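Local coordinates for protein alpha-galactosidase (Thermus thermophilus, PDB 6LCJ) that probably hydrolyses terminal alpha-galactosyl residues of galactosides and assembles as a hexamer, at residues P24-P38 with L121-L135. Sequence-based numbering, arbitrary orientation.
Sequences PGGVRLWGREVRVFP and LLLGRYAGKGGAWFL
Trp133 lies wedged against Val34 and Gly31. Its CB packs on Leu29 CB at 4.0 Å, across the antiparallel pairing of strands 26-30 and 132-135. With CG set beside the backbone N (chi1 -59°), the indole enters the space between the sheets. Trp133 CD1 meets Val34 CG1 at 3.6 Å. Val34 CG2 stands over one face of the five-membered ring, 3.7 Å from Trp133 CE2, a CH-pi contact that suits a beta-branched valine, whose methyls sit close to the strand; Tyr126 CE2 lies over the opposite face, toward its rim. Trp133 NE1 donates to Gly31 O at 2.9 Å, almost straight (177°) and in the planes of both ring and carbonyl, so a buried polar group is satisfied and the ring's rotation fixed. At the far rim lies Trp133 CH2, where any CB on Gly124 would clash; glycine is needed there. Leu135 CD1 extends this apolar layer, meeting Val36 CG1 tip to tip at 3.7 Å.

On the other side of strands 33-37 and 122-126, salt bridges form a network. Arg125 NE approaches Glu33 OE1 at 3.2 Å from above the carboxylate plane, whereas Arg35 grips Glu33 OE2 side-on through NE and NH2, nearly along the C-O axis. Leu123 CD1 packs against Glu33 OE2, 3.4 Å away. An alanine in place of Glu33 would probably leave both arginines without their shared counter-charge and Arg35 less firmly held. Arg35 NH2 also bonds Asp256 O of the second subunit, which places the network at an interface of the hexamer.

Strands 26-30 and 132-135 belong to one antiparallel sheet, 33-37 and 122-126 to another, and apolar side chains fill the interior between them: a beta sandwich, as in the N-terminal domain of GH36 enzymes.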
loop_
_atom_site.group_PDB
_atom_site.type_symbol
_atom_site.label_atom_id
_atom_site.label_comp_id
_atom_site.label_asym_id
_atom_site.label_seq_id
_atom_site.Cartn_x
_atom_site.Cartn_y
_atom_site.Cartn_z
ATOM N N PRO E 24 -0.889 52.842 14.877
ATOM C CA PRO E 24 -1.205 52.903 16.312
ATOM C C PRO E 24 -1.112 51.523 16.940
ATOM O O PRO E 24 -1.792 50.584 16.518
ATOM C CB PRO E 24 -2.636 53.443 16.339
ATOM C CG PRO E 24 -2.925 53.900 14.946
ATOM C CD PRO E 24 -2.064 53.121 14.041
ATOM N N GLY E 25 -0.242 51.397 17.939
ATOM C CA GLY E 25 -0.076 50.153 18.661
ATOM C C GLY E 25 0.913 49.182 18.052
ATOM O O GLY E 25 1.135 48.108 18.629
ATOM N N GLY E 26 1.509 49.518 16.908
ATOM C CA GLY E 26 2.500 48.664 16.288
ATOM C C GLY E 26 2.959 49.217 14.959
ATOM O O GLY E 26 3.278 50.408 14.848
ATOM N N VAL E 27 2.981 48.373 13.931
ATOM C CA VAL E 27 3.464 48.756 12.614
ATOM C C VAL E 27 2.556 48.138 11.561
ATOM O O VAL E 27 1.743 47.257 11.837
ATOM C CB VAL E 27 4.927 48.320 12.363
ATOM C CG1 VAL E 27 5.895 49.130 13.217
ATOM C CG2 VAL E 27 5.081 46.814 12.611
ATOM N N ARG E 28 2.734 48.594 10.332
ATOM C CA ARG E 28 1.983 48.096 9.193
ATOM C C ARG E 28 2.968 47.580 8.155
ATOM O O ARG E 28 3.872 48.309 7.734
ATOM C CB ARG E 28 1.095 49.188 8.610
ATOM C CG ARG E 28 0.204 48.697 7.509
ATOM C CD ARG E 28 -0.642 49.824 6.953
ATOM N NE ARG E 28 -1.520 50.418 7.954
ATOM C CZ ARG E 28 -2.840 50.478 7.818
ATOM N NH1 ARG E 28 -3.413 49.972 6.719
ATOM N NH2 ARG E 28 -3.579 51.037 8.776
ATOM N N LEU E 29 2.795 46.325 7.758
ATOM C CA LEU E 29 3.628 45.672 6.763
ATOM C C LEU E 29 2.888 45.637 5.438
ATOM O O LEU E 29 1.665 45.787 5.387
ATOM C CB LEU E 29 3.983 44.250 7.205
ATOM C CG LEU E 29 4.484 44.119 8.646
ATOM C CD1 LEU E 29 4.858 42.678 8.951
ATOM C CD2 LEU E 29 5.670 45.056 8.900
ATOM N N TRP E 30 3.642 45.447 4.356
ATOM C CA TRP E 30 3.040 45.158 3.062
ATOM C C TRP E 30 3.664 43.921 2.447
ATOM O O TRP E 30 4.874 43.710 2.561
ATOM C CB TRP E 30 3.185 46.311 2.095
ATOM C CG TRP E 30 1.910 46.996 1.951
ATOM C CD1 TRP E 30 0.881 46.666 1.106
ATOM C CD2 TRP E 30 1.468 48.119 2.718
ATOM N NE1 TRP E 30 -0.175 47.539 1.295
ATOM C CE2 TRP E 30 0.165 48.440 2.276
ATOM C CE3 TRP E 30 2.057 48.896 3.724
ATOM C CZ2 TRP E 30 -0.560 49.505 2.810
ATOM C CZ3 TRP E 30 1.339 49.948 4.250
ATOM C CH2 TRP E 30 0.045 50.247 3.790
ATOM N N GLY E 31 2.836 43.106 1.795
ATOM C CA GLY E 31 3.365 41.978 1.060
ATOM C C GLY E 31 2.442 40.792 0.942
ATOM O O GLY E 31 1.732 40.441 1.890
ATOM N N ARG E 32 2.445 40.163 -0.232
ATOM C CA ARG E 32 1.697 38.926 -0.404
ATOM C C ARG E 32 2.106 37.896 0.637
ATOM O O ARG E 32 1.258 37.176 1.177
ATOM C CB ARG E 32 1.897 38.375 -1.817
ATOM C CG ARG E 32 0.690 37.615 -2.351
ATOM C CD ARG E 32 1.094 36.535 -3.345
ATOM N NE ARG E 32 0.046 35.530 -3.540
ATOM C CZ ARG E 32 0.232 34.216 -3.380
ATOM N NH1 ARG E 32 1.421 33.750 -3.017
ATOM N NH2 ARG E 32 -0.771 33.364 -3.574
ATOM N N GLU E 33 3.394 37.821 0.952
ATOM C CA GLU E 33 3.869 36.948 2.014
ATOM C C GLU E 33 4.776 37.733 2.943
ATOM O O GLU E 33 5.634 38.489 2.482
ATOM C CB GLU E 33 4.610 35.726 1.470
ATOM C CG GLU E 33 4.832 34.700 2.562
ATOM C CD GLU E 33 5.495 33.439 2.074
ATOM O OE1 GLU E 33 5.075 32.898 1.021
ATOM O OE2 GLU E 33 6.451 33.000 2.751
ATOM N N VAL E 34 4.576 37.568 4.247
ATOM C CA VAL E 34 5.398 38.233 5.245
ATOM C C VAL E 34 5.825 37.202 6.276
ATOM O O VAL E 34 5.111 36.234 6.551
ATOM C CB VAL E 34 4.675 39.428 5.918
ATOM C CG1 VAL E 34 4.297 40.484 4.872
ATOM C CG2 VAL E 34 3.452 38.968 6.694
ATOM N N ARG E 35 7.018 37.397 6.825
ATOM C CA ARG E 35 7.586 36.479 7.795
ATOM C C ARG E 35 8.027 37.282 9.001
ATOM O O ARG E 35 8.781 38.244 8.858
ATOM C CB ARG E 35 8.762 35.703 7.199
ATOM C CG ARG E 35 8.376 34.898 5.982
ATOM C CD ARG E 35 9.298 33.720 5.770
ATOM N NE ARG E 35 8.815 32.889 4.679
ATOM C CZ ARG E 35 9.512 31.922 4.103
ATOM N NH1 ARG E 35 10.747 31.665 4.511
ATOM N NH2 ARG E 35 8.970 31.217 3.113
ATOM N N VAL E 36 7.549 36.899 10.177
ATOM C CA VAL E 36 7.877 37.578 11.422
ATOM C C VAL E 36 8.467 36.539 12.357
ATOM O O VAL E 36 7.893 35.457 12.520
ATOM C CB VAL E 36 6.637 38.245 12.050
ATOM C CG1 VAL E 36 6.990 38.869 13.381
ATOM C CG2 VAL E 36 6.044 39.283 11.108
ATOM N N PHE E 37 9.621 36.854 12.957
ATOM C CA PHE E 37 10.260 35.880 13.831
ATOM C C PHE E 37 10.180 36.356 15.266
ATOM O O PHE E 37 10.558 37.498 15.554
ATOM C CB PHE E 37 11.719 35.643 13.435
ATOM C CG PHE E 37 11.883 35.214 12.010
ATOM C CD1 PHE E 37 11.960 33.871 11.682
ATOM C CD2 PHE E 37 11.922 36.155 10.995
ATOM C CE1 PHE E 37 12.081 33.481 10.364
ATOM C CE2 PHE E 37 12.036 35.777 9.675
ATOM C CZ PHE E 37 12.120 34.439 9.354
ATOM N N PRO E 38 9.668 35.533 16.175
ATOM C CA PRO E 38 9.569 35.936 17.560
ATOM C C PRO E 38 10.946 36.123 18.165
ATOM O O PRO E 38 11.885 35.361 17.877
ATOM C CB PRO E 38 8.825 34.767 18.222
ATOM C CG PRO E 38 9.096 33.611 17.338
ATOM C CD PRO E 38 9.150 34.174 15.955
ATOM N N LEU E 121 8.231 31.153 14.013
ATOM C CA LEU E 121 7.832 31.948 12.866
ATOM C C LEU E 121 6.321 32.126 12.837
ATOM O O LEU E 121 5.570 31.172 13.065
ATOM C CB LEU E 121 8.314 31.281 11.571
ATOM C CG LEU E 121 7.845 31.944 10.288
ATOM C CD1 LEU E 121 8.535 33.296 10.152
ATOM C CD2 LEU E 121 8.108 31.053 9.103
ATOM N N LEU E 122 5.898 33.362 12.567
ATOM C CA LEU E 122 4.575 33.674 12.042
ATOM C C LEU E 122 4.735 33.982 10.564
ATOM O O LEU E 122 5.532 34.852 10.198
ATOM C CB LEU E 122 3.947 34.882 12.742
ATOM C CG LEU E 122 3.201 34.689 14.059
ATOM C CD1 LEU E 122 2.833 36.038 14.669
ATOM C CD2 LEU E 122 1.959 33.826 13.846
ATOM N N LEU E 123 3.986 33.281 9.718
ATOM C CA LEU E 123 4.037 33.511 8.280
ATOM C C LEU E 123 2.641 33.869 7.782
ATOM O O LEU E 123 1.711 33.062 7.889
ATOM C CB LEU E 123 4.588 32.279 7.557
ATOM C CG LEU E 123 4.925 32.423 6.067
ATOM C CD1 LEU E 123 5.941 31.376 5.642
ATOM C CD2 LEU E 123 3.671 32.278 5.232
ATOM N N GLY E 124 2.504 35.065 7.210
ATOM C CA GLY E 124 1.252 35.501 6.626
ATOM C C GLY E 124 1.306 35.406 5.114
ATOM O O GLY E 124 2.282 35.821 4.491
ATOM N N ARG E 125 0.245 34.849 4.532
ATOM C CA ARG E 125 0.194 34.606 3.098
ATOM C C ARG E 125 -1.186 34.965 2.569
ATOM O O ARG E 125 -2.180 34.341 2.946
ATOM C CB ARG E 125 0.531 33.150 2.774
ATOM C CG ARG E 125 0.584 32.860 1.276
ATOM C CD ARG E 125 1.016 31.447 0.988
ATOM N NE ARG E 125 2.380 31.218 1.437
ATOM C CZ ARG E 125 2.890 30.017 1.664
ATOM N NH1 ARG E 125 2.136 28.937 1.487
ATOM N NH2 ARG E 125 4.147 29.900 2.072
ATOM N N TYR E 126 -1.241 35.962 1.690
ATOM C CA TYR E 126 -2.470 36.287 0.983
ATOM C C TYR E 126 -2.694 35.277 -0.135
ATOM O O TYR E 126 -1.759 34.896 -0.838
ATOM C CB TYR E 126 -2.404 37.707 0.416
ATOM C CG TYR E 126 -2.843 38.793 1.390
ATOM C CD1 TYR E 126 -4.191 39.044 1.635
ATOM C CD2 TYR E 126 -1.908 39.569 2.057
ATOM C CE1 TYR E 126 -4.591 40.038 2.538
ATOM C CE2 TYR E 126 -2.296 40.558 2.950
ATOM C CZ TYR E 126 -3.633 40.786 3.187
ATOM O OH TYR E 126 -3.994 41.773 4.065
ATOM N N ALA E 127 -3.938 34.826 -0.285
ATOM C CA ALA E 127 -4.240 33.816 -1.297
ATOM C C ALA E 127 -4.324 34.432 -2.694
ATOM O O ALA E 127 -3.698 33.940 -3.642
ATOM C CB ALA E 127 -5.542 33.094 -0.946
ATOM N N GLY E 128 -5.096 35.504 -2.842
ATOM C CA GLY E 128 -5.128 36.219 -4.099
ATOM C C GLY E 128 -4.123 37.354 -4.159
ATOM O O GLY E 128 -2.917 37.144 -3.990
ATOM N N LYS E 129 -4.602 38.568 -4.406
ATOM C CA LYS E 129 -3.687 39.694 -4.486
ATOM C C LYS E 129 -3.219 40.087 -3.090
ATOM O O LYS E 129 -3.939 39.900 -2.098
ATOM C CB LYS E 129 -4.351 40.881 -5.186
ATOM C CG LYS E 129 -5.797 41.128 -4.789
ATOM C CD LYS E 129 -6.200 42.589 -5.023
ATOM C CE LYS E 129 -7.251 43.044 -4.009
ATOM N NZ LYS E 129 -7.542 44.510 -4.060
ATOM N N GLY E 130 -1.993 40.631 -3.027
ATOM C CA GLY E 130 -1.325 41.020 -1.790
ATOM C C GLY E 130 -2.115 41.945 -0.886
ATOM O O GLY E 130 -3.316 42.156 -1.088
ATOM N N GLY E 131 -1.465 42.507 0.123
ATOM C CA GLY E 131 -2.182 43.394 1.012
ATOM C C GLY E 131 -1.328 43.794 2.190
ATOM O O GLY E 131 -0.132 43.488 2.262
ATOM N N ALA E 132 -1.977 44.492 3.117
ATOM C CA ALA E 132 -1.331 45.049 4.290
ATOM C C ALA E 132 -1.528 44.132 5.489
ATOM O O ALA E 132 -2.343 43.202 5.474
ATOM C CB ALA E 132 -1.879 46.447 4.601
ATOM N N TRP E 133 -0.786 44.440 6.555
ATOM C CA TRP E 133 -0.743 43.629 7.756
ATOM C C TRP E 133 -0.564 44.540 8.950
ATOM O O TRP E 133 0.110 45.564 8.866
ATOM C CB TRP E 133 0.417 42.628 7.755
ATOM C CG TRP E 133 0.405 41.663 6.638
ATOM C CD1 TRP E 133 0.961 41.835 5.404
ATOM C CD2 TRP E 133 -0.180 40.352 6.642
ATOM N NE1 TRP E 133 0.756 40.714 4.642
ATOM C CE2 TRP E 133 0.058 39.789 5.380
ATOM C CE3 TRP E 133 -0.881 39.607 7.592
ATOM C CZ2 TRP E 133 -0.380 38.505 5.037
ATOM C CZ3 TRP E 133 -1.322 38.332 7.246
ATOM C CH2 TRP E 133 -1.074 37.802 5.980
ATOM N N PHE E 134 -1.157 44.147 10.066
ATOM C CA PHE E 134 -0.888 44.772 11.345
ATOM C C PHE E 134 0.038 43.845 12.106
ATOM O O PHE E 134 -0.205 42.634 12.154
ATOM C CB PHE E 134 -2.170 45.017 12.138
ATOM C CG PHE E 134 -1.931 45.697 13.449
ATOM C CD1 PHE E 134 -1.307 46.934 13.490
ATOM C CD2 PHE E 134 -2.303 45.099 14.635
ATOM C CE1 PHE E 134 -1.067 47.572 14.689
ATOM C CE2 PHE E 134 -2.061 45.721 15.846
ATOM C CZ PHE E 134 -1.441 46.973 15.870
ATOM N N LEU E 135 1.113 44.399 12.662
ATOM C CA LEU E 135 2.039 43.618 13.470
ATOM C C LEU E 135 2.267 44.348 14.779
ATOM O O LEU E 135 2.530 45.552 14.784
ATOM C CB LEU E 135 3.368 43.383 12.748
ATOM C CG LEU E 135 4.537 42.915 13.619
ATOM C CD1 LEU E 135 4.379 41.456 13.978
ATOM C CD2 LEU E 135 5.867 43.177 12.940
#